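Amide synthase (Vibrio cholerae, PDB 1L5A) is a nonribosomal peptide synthetase condensation enzyme, an amide synthase of vibriobactin biosynthesis. Local coordinates at residues 359-365 / 376-381; 3-7 / 312-318; 29-33 / 344-349. All coordinates share one frame. Numbering follows the deposited sequence.

How the interactions relate
All three contacts lie in one condensation-domain chain whose fold, as in chloramphenicol acetyltransferase-like enzymes, has two lobes. Interaction 1 is a hairpin within the C-terminal half; interactions 2 and 3 both tie the N-terminal to the C-terminal half, the former at helix 313-319, the latter by pairing strand 348-356 with strand 22-30. Strand 348-356 is followed directly by strand 362-368 of interaction 1, which belongs to the other sheet. Interaction 2 sits beside the HHxxxDG motif that marks the active site of condensation domains, since Gln5 bonds to Ile127 within it. The centre of interaction 1 is 23 Å from that of interaction 2 and 32 Å from that of interaction 3.

Interaction 1 of 3, residues 359-365 / 376-381; sequences AEGINFT and LDITAD
Strands 362-365 and 376-381 run antiparallel, their axes 4.6 Å apart at closest approach and at 163°; 359-361 is a loop leading in. Asn363-Thr379 and Thr365-Asp377 are hydrogen-bonded pairs, CA to CA 5.1 and 4.9 Å; Ile362-Ala380 and Phe364-Ile378 are the non-hydrogen-bonded pairs between and beside them. Each hydrogen-bonded pair closes a two-bond ring: Asn363 N to Thr379 O 2.7 Å with Thr379 N to Asn363 O 3.0 Å, and Thr365 N to Asp377 O 2.9 Å with Asp377 N to Thr365 O 2.7 Å. A fifth bond, Asp381 N to Gly361 O at 3.1 Å, extends the pairing to Gly361, whose positive phi (70°) favours glycine.

Ala359 packs on Asp381, CB to CB 4.1 Å. Ile362, Phe364, Ile378 and Ala380 share the apolar face. Phe364 (chi1 m) presents its ring edge to Ile378 (m, m), CD2 to CD1 3.2 Å. Helix 387-409 packs on this face, with Phe397 edge-to-face on Phe364. The other face carries Asn363, Thr365, Asp377 and Thr379; Asn363 ND2 makes a weak hydrogen bond to Thr365 OG1 (2.7 Å), and Asp377 turns to Ser212 and Arg367. Flanked by strands 208-214 and 333-337, this hairpin supplies the two inner strands of a four-stranded mixed beta sheet, as in the C-terminal lobe of condensation domains.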
loop_
_atom_site.group_PDB
_atom_site.type_symbol
_atom_site.label_atom_id
_atom_site.label_comp_id
_atom_site.label_asym_id
_atom_site.label_seq_id
_atom_site.Cartn_x
_atom_site.Cartn_y
_atom_site.Cartn_z
ATOM N N ALA A 359 29.964 -14.872 16.405
ATOM C CA ALA A 359 28.981 -15.702 17.084
ATOM C C ALA A 359 28.700 -15.169 18.484
ATOM O O ALA A 359 29.627 -14.896 19.242
ATOM C CB ALA A 359 29.490 -17.148 17.159
ATOM N N GLU A 360 27.427 -15.010 18.825
ATOM C CA GLU A 360 27.070 -14.528 20.147
ATOM C C GLU A 360 25.908 -15.392 20.635
ATOM O O GLU A 360 24.950 -15.611 19.904
ATOM C CB GLU A 360 26.677 -13.056 20.069
ATOM C CG GLU A 360 26.962 -12.260 21.331
ATOM C CD GLU A 360 26.829 -10.749 21.119
ATOM O OE1 GLU A 360 27.494 -10.217 20.195
ATOM O OE2 GLU A 360 26.065 -10.098 21.877
ATOM N N GLY A 361 26.001 -15.902 21.859
ATOM C CA GLY A 361 24.946 -16.752 22.379
ATOM C C GLY A 361 24.931 -18.089 21.659
ATOM O O GLY A 361 25.973 -18.596 21.262
ATOM N N ILE A 362 23.760 -18.695 21.520
ATOM C CA ILE A 362 23.673 -19.951 20.807
ATOM C C ILE A 362 22.874 -19.685 19.526
ATOM O O ILE A 362 21.949 -18.871 19.506
ATOM C CB ILE A 362 22.992 -21.032 21.645
ATOM C CG1 ILE A 362 23.115 -22.383 20.924
ATOM C CG2 ILE A 362 21.541 -20.662 21.885
ATOM C CD1 ILE A 362 22.541 -23.547 21.667
ATOM N N ASN A 363 23.249 -20.368 18.454
ATOM C CA ASN A 363 22.632 -20.180 17.146
ATOM C C ASN A 363 22.224 -21.519 16.498
ATOM O O ASN A 363 23.004 -22.482 16.479
ATOM C CB ASN A 363 23.650 -19.459 16.264
ATOM C CG ASN A 363 23.070 -18.960 14.960
ATOM O OD1 ASN A 363 22.798 -17.762 14.808
ATOM N ND2 ASN A 363 22.886 -19.868 14.000
ATOM N N PHE A 364 20.995 -21.590 15.997
ATOM C CA PHE A 364 20.528 -22.790 15.320
ATOM C C PHE A 364 20.440 -22.402 13.859
ATOM O O PHE A 364 19.760 -21.441 13.506
ATOM C CB PHE A 364 19.157 -23.232 15.846
ATOM C CG PHE A 364 19.166 -23.563 17.302
ATOM C CD1 PHE A 364 18.594 -22.698 18.231
ATOM C CD2 PHE A 364 19.835 -24.691 17.759
ATOM C CE1 PHE A 364 18.698 -22.944 19.601
ATOM C CE2 PHE A 364 19.944 -24.947 19.125
ATOM C CZ PHE A 364 19.379 -24.070 20.049
ATOM N N THR A 365 21.147 -23.129 13.010
ATOM C CA THR A 365 21.131 -22.816 11.598
ATOM C C THR A 365 20.734 -23.992 10.725
ATOM O O THR A 365 21.147 -25.128 10.937
ATOM C CB THR A 365 22.483 -22.282 11.153
ATOM O OG1 THR A 365 22.569 -20.895 11.497
ATOM C CG2 THR A 365 22.661 -22.449 9.655
ATOM N N LEU A 376 21.511 -29.151 10.026
ATOM C CA LEU A 376 21.306 -28.284 11.172
ATOM C C LEU A 376 22.655 -28.053 11.814
ATOM O O LEU A 376 23.373 -29.003 12.103
ATOM C CB LEU A 376 20.380 -28.939 12.197
ATOM C CG LEU A 376 20.442 -28.320 13.608
ATOM C CD1 LEU A 376 20.057 -26.858 13.550
ATOM C CD2 LEU A 376 19.517 -29.056 14.550
ATOM N N ASP A 377 23.008 -26.793 12.023
ATOM C CA ASP A 377 24.274 -26.462 12.651
ATOM C C ASP A 377 23.981 -25.794 13.978
ATOM O O ASP A 377 23.284 -24.776 14.013
ATOM C CB ASP A 377 25.078 -25.493 11.794
ATOM C CG ASP A 377 25.343 -26.020 10.406
ATOM O OD1 ASP A 377 25.573 -27.240 10.261
ATOM O OD2 ASP A 377 25.339 -25.199 9.460
ATOM N N ILE A 378 24.505 -26.364 15.063
ATOM C CA ILE A 378 24.314 -25.790 16.390
ATOM C C ILE A 378 25.635 -25.137 16.782
ATOM O O ILE A 378 26.589 -25.818 17.119
ATOM C CB ILE A 378 23.950 -26.869 17.424
ATOM C CG1 ILE A 378 22.854 -27.783 16.867
ATOM C CG2 ILE A 378 23.467 -26.219 18.703
ATOM C CD1 ILE A 378 21.598 -27.067 16.489
ATOM N N THR A 379 25.684 -23.813 16.732
ATOM C CA THR A 379 26.891 -23.064 17.060
ATOM C C THR A 379 26.729 -22.168 18.289
ATOM O O THR A 379 25.731 -21.459 18.430
ATOM C CB THR A 379 27.287 -22.183 15.886
ATOM O OG1 THR A 379 27.623 -23.020 14.777
ATOM C CG2 THR A 379 28.457 -21.287 16.246
ATOM N N ALA A 380 27.723 -22.196 19.171
ATOM C CA ALA A 380 27.687 -21.382 20.374
ATOM C C ALA A 380 29.008 -20.675 20.574
ATOM O O ALA A 380 30.052 -21.175 20.174
ATOM C CB ALA A 380 27.386 -22.244 21.586
ATOM N N ASP A 381 28.944 -19.495 21.174
ATOM C CA ASP A 381 30.131 -18.726 21.493
ATOM C C ASP A 381 30.330 -18.968 22.989
ATOM O O ASP A 381 29.605 -18.418 23.819
ATOM C CB ASP A 381 29.899 -17.242 21.226
ATOM C CG ASP A 381 30.823 -16.357 22.040
ATOM O OD1 ASP A 381 31.944 -16.810 22.367
ATOM O OD2 ASP A 381 30.429 -15.206 22.345
#

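Interaction 2 of 3, residues 3-7 / 312-318; sequences LAQKP and RIEQIEQ
Leu3, Ala4 and Gln5 have helical phi/psi without the regular helix bonds and lead into helix 6-14; Lys6 N bonds weakly to Leu3 O (3.1 Å). Facing them is helix 313-319, with Arg312 at its N-cap position; the closest CA atoms, of Ala4 and Arg312, are 6.9 Å apart. Leu3 (t, p) points at the helix: its CD2 lies 3.6 Å from Arg312 CB and 3.8 Å from Gln315 N, its CG 3.9 Å from Glu314 CB. Ala4 sets its CB over one face of the Arg312 guanidinium, 3.3 Å from Arg312 CZ. That arginine is held by a salt bridge within its own segment, NH1 to Glu314 OE1 at 2.9 Å, and by Val276 O at NH2. Gln5 points away, its NE2 bonding to Ile127 O within the HHxxxDG sequence motif of condensation domains. Pro7 CG ends the contact 3.8 Å from Glu314 OE2. Packing against an ion pair that lies within one segment thus joins the chain start to the C-terminal half at a helix N-terminus. Around it, Ile313 N bonds to Asn277 OD1 of strand 277-282, Gln315 and Ile316 pack on helix 175-189, and Gln318 touches Gln231 of the second subunit.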
loop_
_atom_site.group_PDB
_atom_site.type_symbol
_atom_site.label_atom_id
_atom_site.label_comp_id
_atom_site.label_asym_id
_atom_site.label_seq_id
_atom_site.Cartn_x
_atom_site.Cartn_y
_atom_site.Cartn_z
ATOM N N LEU A 3 20.682 3.826 10.178
ATOM C CA LEU A 3 20.664 3.337 11.546
ATOM C C LEU A 3 21.247 1.917 11.620
ATOM O O LEU A 3 22.091 1.622 12.467
ATOM C CB LEU A 3 19.236 3.343 12.075
ATOM C CG LEU A 3 19.079 2.904 13.526
ATOM C CD1 LEU A 3 19.906 3.796 14.449
ATOM C CD2 LEU A 3 17.608 2.946 13.882
ATOM N N ALA A 4 20.814 1.045 10.715
ATOM C CA ALA A 4 21.302 -0.328 10.696
ATOM C C ALA A 4 22.833 -0.451 10.520
ATOM O O ALA A 4 23.422 -1.485 10.879
ATOM C CB ALA A 4 20.576 -1.129 9.601
ATOM N N GLN A 5 23.476 0.581 9.979
ATOM C CA GLN A 5 24.936 0.550 9.788
ATOM C C GLN A 5 25.693 1.090 11.005
ATOM O O GLN A 5 26.851 0.723 11.220
ATOM C CB GLN A 5 25.359 1.363 8.549
ATOM C CG GLN A 5 24.819 0.826 7.216
ATOM C CD GLN A 5 25.063 1.768 6.039
ATOM O OE1 GLN A 5 24.593 2.900 6.028
ATOM N NE2 GLN A 5 25.799 1.294 5.046
ATOM N N LYS A 6 25.047 1.954 11.792
ATOM C CA LYS A 6 25.679 2.552 12.965
ATOM C C LYS A 6 26.336 1.530 13.927
ATOM O O LYS A 6 27.511 1.657 14.265
ATOM C CB LYS A 6 24.662 3.399 13.749
ATOM C CG LYS A 6 24.033 4.562 12.985
ATOM C CD LYS A 6 24.816 5.865 13.137
ATOM C CE LYS A 6 24.273 6.999 12.229
ATOM N NZ LYS A 6 22.908 7.515 12.572
ATOM N N PRO A 7 25.595 0.507 14.376
ATOM C CA PRO A 7 26.272 -0.417 15.286
ATOM C C PRO A 7 27.542 -1.045 14.732
ATOM O O PRO A 7 28.492 -1.259 15.483
ATOM C CB PRO A 7 25.177 -1.433 15.659
ATOM C CG PRO A 7 24.191 -1.333 14.549
ATOM C CD PRO A 7 24.195 0.115 14.147
ATOM N N ARG A 312 13.607 -0.708 12.626
ATOM C CA ARG A 312 14.897 -1.152 13.143
ATOM C C ARG A 312 14.929 -1.532 14.628
ATOM O O ARG A 312 14.451 -0.792 15.500
ATOM C CB ARG A 312 15.940 -0.071 12.857
ATOM C CG ARG A 312 16.360 0.009 11.391
ATOM C CD ARG A 312 17.629 -0.772 11.227
ATOM N NE ARG A 312 17.503 -1.945 10.378
ATOM C CZ ARG A 312 18.161 -3.077 10.596
ATOM N NH1 ARG A 312 18.977 -3.184 11.634
ATOM N NH2 ARG A 312 18.007 -4.098 9.774
ATOM N N ILE A 313 15.510 -2.694 14.904
ATOM C CA ILE A 313 15.628 -3.169 16.270
ATOM C C ILE A 313 16.456 -2.169 17.081
ATOM O O ILE A 313 16.238 -1.999 18.278
ATOM C CB ILE A 313 16.296 -4.571 16.318
ATOM C CG1 ILE A 313 16.265 -5.118 17.748
ATOM C CG2 ILE A 313 17.737 -4.491 15.809
ATOM C CD1 ILE A 313 14.907 -5.608 18.199
ATOM N N GLU A 314 17.402 -1.498 16.433
ATOM C CA GLU A 314 18.219 -0.516 17.134
ATOM C C GLU A 314 17.293 0.564 17.630
ATOM O O GLU A 314 17.473 1.099 18.728
ATOM C CB GLU A 314 19.272 0.115 16.209
ATOM C CG GLU A 314 20.362 -0.837 15.710
ATOM C CD GLU A 314 19.913 -1.712 14.548
ATOM O OE1 GLU A 314 18.822 -1.443 13.996
ATOM O OE2 GLU A 314 20.660 -2.651 14.172
ATOM N N GLN A 315 16.294 0.879 16.803
ATOM C CA GLN A 315 15.306 1.906 17.128
ATOM C C GLN A 315 14.469 1.398 18.295
ATOM O O GLN A 315 14.205 2.135 19.239
ATOM C CB GLN A 315 14.402 2.197 15.919
ATOM C CG GLN A 315 13.395 3.318 16.172
ATOM C CD GLN A 315 14.105 4.603 16.495
ATOM O OE1 GLN A 315 14.917 5.087 15.702
ATOM N NE2 GLN A 315 13.823 5.163 17.664
ATOM N N ILE A 316 14.051 0.137 18.218
ATOM C CA ILE A 316 13.285 -0.463 19.298
ATOM C C ILE A 316 14.122 -0.324 20.582
ATOM O O ILE A 316 13.611 0.126 21.600
ATOM C CB ILE A 316 12.986 -1.965 19.044
ATOM C CG1 ILE A 316 12.083 -2.129 17.822
ATOM C CG2 ILE A 316 12.309 -2.566 20.257
ATOM C CD1 ILE A 316 11.622 -3.565 17.583
ATOM N N GLU A 317 15.405 -0.674 20.527
ATOM C CA GLU A 317 16.247 -0.554 21.716
ATOM C C GLU A 317 16.069 0.838 22.324
ATOM O O GLU A 317 15.844 0.966 23.537
ATOM C CB GLU A 317 17.737 -0.792 21.399
ATOM C CG GLU A 317 18.090 -2.204 20.908
ATOM C CD GLU A 317 19.573 -2.356 20.544
ATOM O OE1 GLU A 317 20.192 -1.366 20.081
ATOM O OE2 GLU A 317 20.120 -3.471 20.714
ATOM N N GLN A 318 16.168 1.876 21.493
ATOM C CA GLN A 318 16.005 3.246 21.987
ATOM C C GLN A 318 14.613 3.452 22.583
ATOM O O GLN A 318 14.464 4.056 23.644
ATOM C CB GLN A 318 16.202 4.275 20.871
ATOM C CG GLN A 318 17.637 4.555 20.465
ATOM C CD GLN A 318 17.727 5.725 19.487
ATOM O OE1 GLN A 318 17.315 6.844 19.820
ATOM N NE2 GLN A 318 18.255 5.471 18.272
#

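Interaction 3 of 3, residues 29-33 / 344-349; sequences LTGPL and FADCQT
Two reciprocal backbone bonds fix the register: Thr30 N to Gln348 O at 3.2 Å (169° at the hydrogen) and Gln348 N to Thr30 O at 3.1 Å (162°). Thr30-Gln348 is therefore an antiparallel hydrogen-bonded pair, CA to CA 5.4 Å, and Leu29-Thr349 the adjoining non-hydrogen-bonded pair at 4.9 Å. A water bridges the same edge, donating to Thr30 OG1 (2.8 Å) and weakly to Gln348 O (3.4 Å); Thr30 OG1 also bonds to Glu117.

Beyond the pairing both segments turn. Residues 344-347 form a type II beta turn, with Asp346 at positive phi (56/33), and Pro32 centres an inverse gamma turn closed by Leu33 N to Gly31 O at 2.7 Å. Gly31, at phi/psi 151/171, comes within 3.7 Å of both Asp346 O and Cys347 SG through its CA; a CB there would clash with both atoms. Cys347 (m), which closes the 344-347 turn, packs its SG 3.9 Å from Leu33 CB and 4.4 Å from Pro32 CD.

On the side of Leu29 and Thr349, Leu29 (m, t) places CD1 over the Phe344 ring, 3.8 Å from its centroid and 13° off the normal, a CH-pi contact; the ring meets Tyr145 of helix 131-150 edge-to-face. Strand 348-356 is an edge strand of this sheet within the chain, consistent with the crossover strand that condensation domains send from the C-terminal to the N-terminal lobe. The chemistry suits such a join: main-chain bonds set alignment, while Leu29 packs on Phe344 and Cys347 on Leu33 and Pro32, without any salt bridge between the segments.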
loop_
_atom_site.group_PDB
_atom_site.type_symbol
_atom_site.label_atom_id
_atom_site.label_comp_id
_atom_site.label_asym_id
_atom_site.label_seq_id
_atom_site.Cartn_x
_atom_site.Cartn_y
_atom_site.Cartn_z
ATOM N N LEU A 29 35.068 -23.269 -8.848
ATOM C CA LEU A 29 34.425 -23.775 -10.033
ATOM C C LEU A 29 35.312 -24.819 -10.675
ATOM O O LEU A 29 36.477 -24.576 -10.995
ATOM C CB LEU A 29 34.153 -22.625 -11.002
ATOM C CG LEU A 29 33.486 -21.398 -10.377
ATOM C CD1 LEU A 29 32.934 -20.507 -11.501
ATOM C CD2 LEU A 29 32.358 -21.840 -9.415
ATOM N N THR A 30 34.743 -25.997 -10.844
ATOM C CA THR A 30 35.439 -27.107 -11.449
ATOM C C THR A 30 34.724 -27.370 -12.767
ATOM O O THR A 30 33.536 -27.709 -12.777
ATOM C CB THR A 30 35.375 -28.323 -10.497
ATOM O OG1 THR A 30 36.099 -28.000 -9.303
ATOM C CG2 THR A 30 35.980 -29.573 -11.135
ATOM N N GLY A 31 35.442 -27.177 -13.874
ATOM C CA GLY A 31 34.840 -27.374 -15.187
ATOM C C GLY A 31 35.428 -26.512 -16.299
ATOM O O GLY A 31 36.213 -25.604 -16.036
ATOM N N PRO A 32 35.052 -26.765 -17.561
ATOM C CA PRO A 32 35.540 -26.025 -18.733
ATOM C C PRO A 32 34.961 -24.605 -18.834
ATOM O O PRO A 32 34.352 -24.236 -19.837
ATOM C CB PRO A 32 35.085 -26.902 -19.883
ATOM C CG PRO A 32 33.705 -27.301 -19.403
ATOM C CD PRO A 32 33.959 -27.679 -17.947
ATOM N N LEU A 33 35.167 -23.818 -17.791
ATOM C CA LEU A 33 34.674 -22.457 -17.729
ATOM C C LEU A 33 35.510 -21.528 -18.612
ATOM O O LEU A 33 36.681 -21.799 -18.867
ATOM C CB LEU A 33 34.696 -22.036 -16.261
ATOM C CG LEU A 33 34.777 -20.609 -15.747
ATOM C CD1 LEU A 33 34.517 -20.639 -14.268
ATOM C CD2 LEU A 33 36.148 -20.012 -16.017
ATOM N N PHE A 344 27.137 -22.315 -13.059
ATOM C CA PHE A 344 27.882 -21.951 -14.264
ATOM C C PHE A 344 27.921 -23.160 -15.207
ATOM O O PHE A 344 28.387 -24.244 -14.826
ATOM C CB PHE A 344 29.309 -21.534 -13.933
ATOM C CG PHE A 344 29.399 -20.381 -12.986
ATOM C CD1 PHE A 344 29.249 -20.577 -11.614
ATOM C CD2 PHE A 344 29.599 -19.081 -13.472
ATOM C CE1 PHE A 344 29.293 -19.497 -10.732
ATOM C CE2 PHE A 344 29.645 -17.984 -12.602
ATOM C CZ PHE A 344 29.490 -18.192 -11.227
ATOM N N ALA A 345 27.423 -22.968 -16.427
ATOM C CA ALA A 345 27.381 -24.024 -17.438
ATOM C C ALA A 345 28.536 -25.014 -17.374
ATOM O O ALA A 345 29.706 -24.628 -17.337
ATOM C CB ALA A 345 27.323 -23.414 -18.827
ATOM N N ASP A 346 28.189 -26.293 -17.363
ATOM C CA ASP A 346 29.168 -27.367 -17.331
ATOM C C ASP A 346 30.152 -27.309 -16.165
ATOM O O ASP A 346 31.304 -27.709 -16.312
ATOM C CB ASP A 346 29.934 -27.404 -18.664
ATOM C CG ASP A 346 29.002 -27.404 -19.870
ATOM O OD1 ASP A 346 28.040 -28.200 -19.886
ATOM O OD2 ASP A 346 29.228 -26.605 -20.805
ATOM N N CYS A 347 29.710 -26.817 -15.008
ATOM C CA CYS A 347 30.600 -26.762 -13.841
ATOM C C CYS A 347 29.924 -27.115 -12.526
ATOM O O CYS A 347 28.700 -27.059 -12.390
ATOM C CB CYS A 347 31.229 -25.375 -13.684
ATOM S SG CYS A 347 32.200 -24.773 -15.077
ATOM N N GLN A 348 30.744 -27.494 -11.559
ATOM C CA GLN A 348 30.249 -27.780 -10.219
ATOM C C GLN A 348 30.730 -26.586 -9.414
ATOM O O GLN A 348 31.829 -26.091 -9.631
ATOM C CB GLN A 348 30.863 -29.051 -9.635
ATOM C CG GLN A 348 30.592 -30.302 -10.441
ATOM C CD GLN A 348 29.169 -30.363 -10.951
ATOM O OE1 GLN A 348 28.215 -30.241 -10.176
ATOM N NE2 GLN A 348 29.014 -30.552 -12.264
ATOM N N THR A 349 29.904 -26.123 -8.492
ATOM C CA THR A 349 30.263 -24.992 -7.658
ATOM C C THR A 349 30.347 -25.408 -6.192
ATOM O O THR A 349 29.410 -25.963 -5.620
ATOM C CB THR A 349 29.223 -23.859 -7.823
ATOM O OG1 THR A 349 29.301 -23.348 -9.159
ATOM C CG2 THR A 349 29.463 -22.726 -6.821
HETATM O O HOH W 1 34.119 -27.264 -7.400
#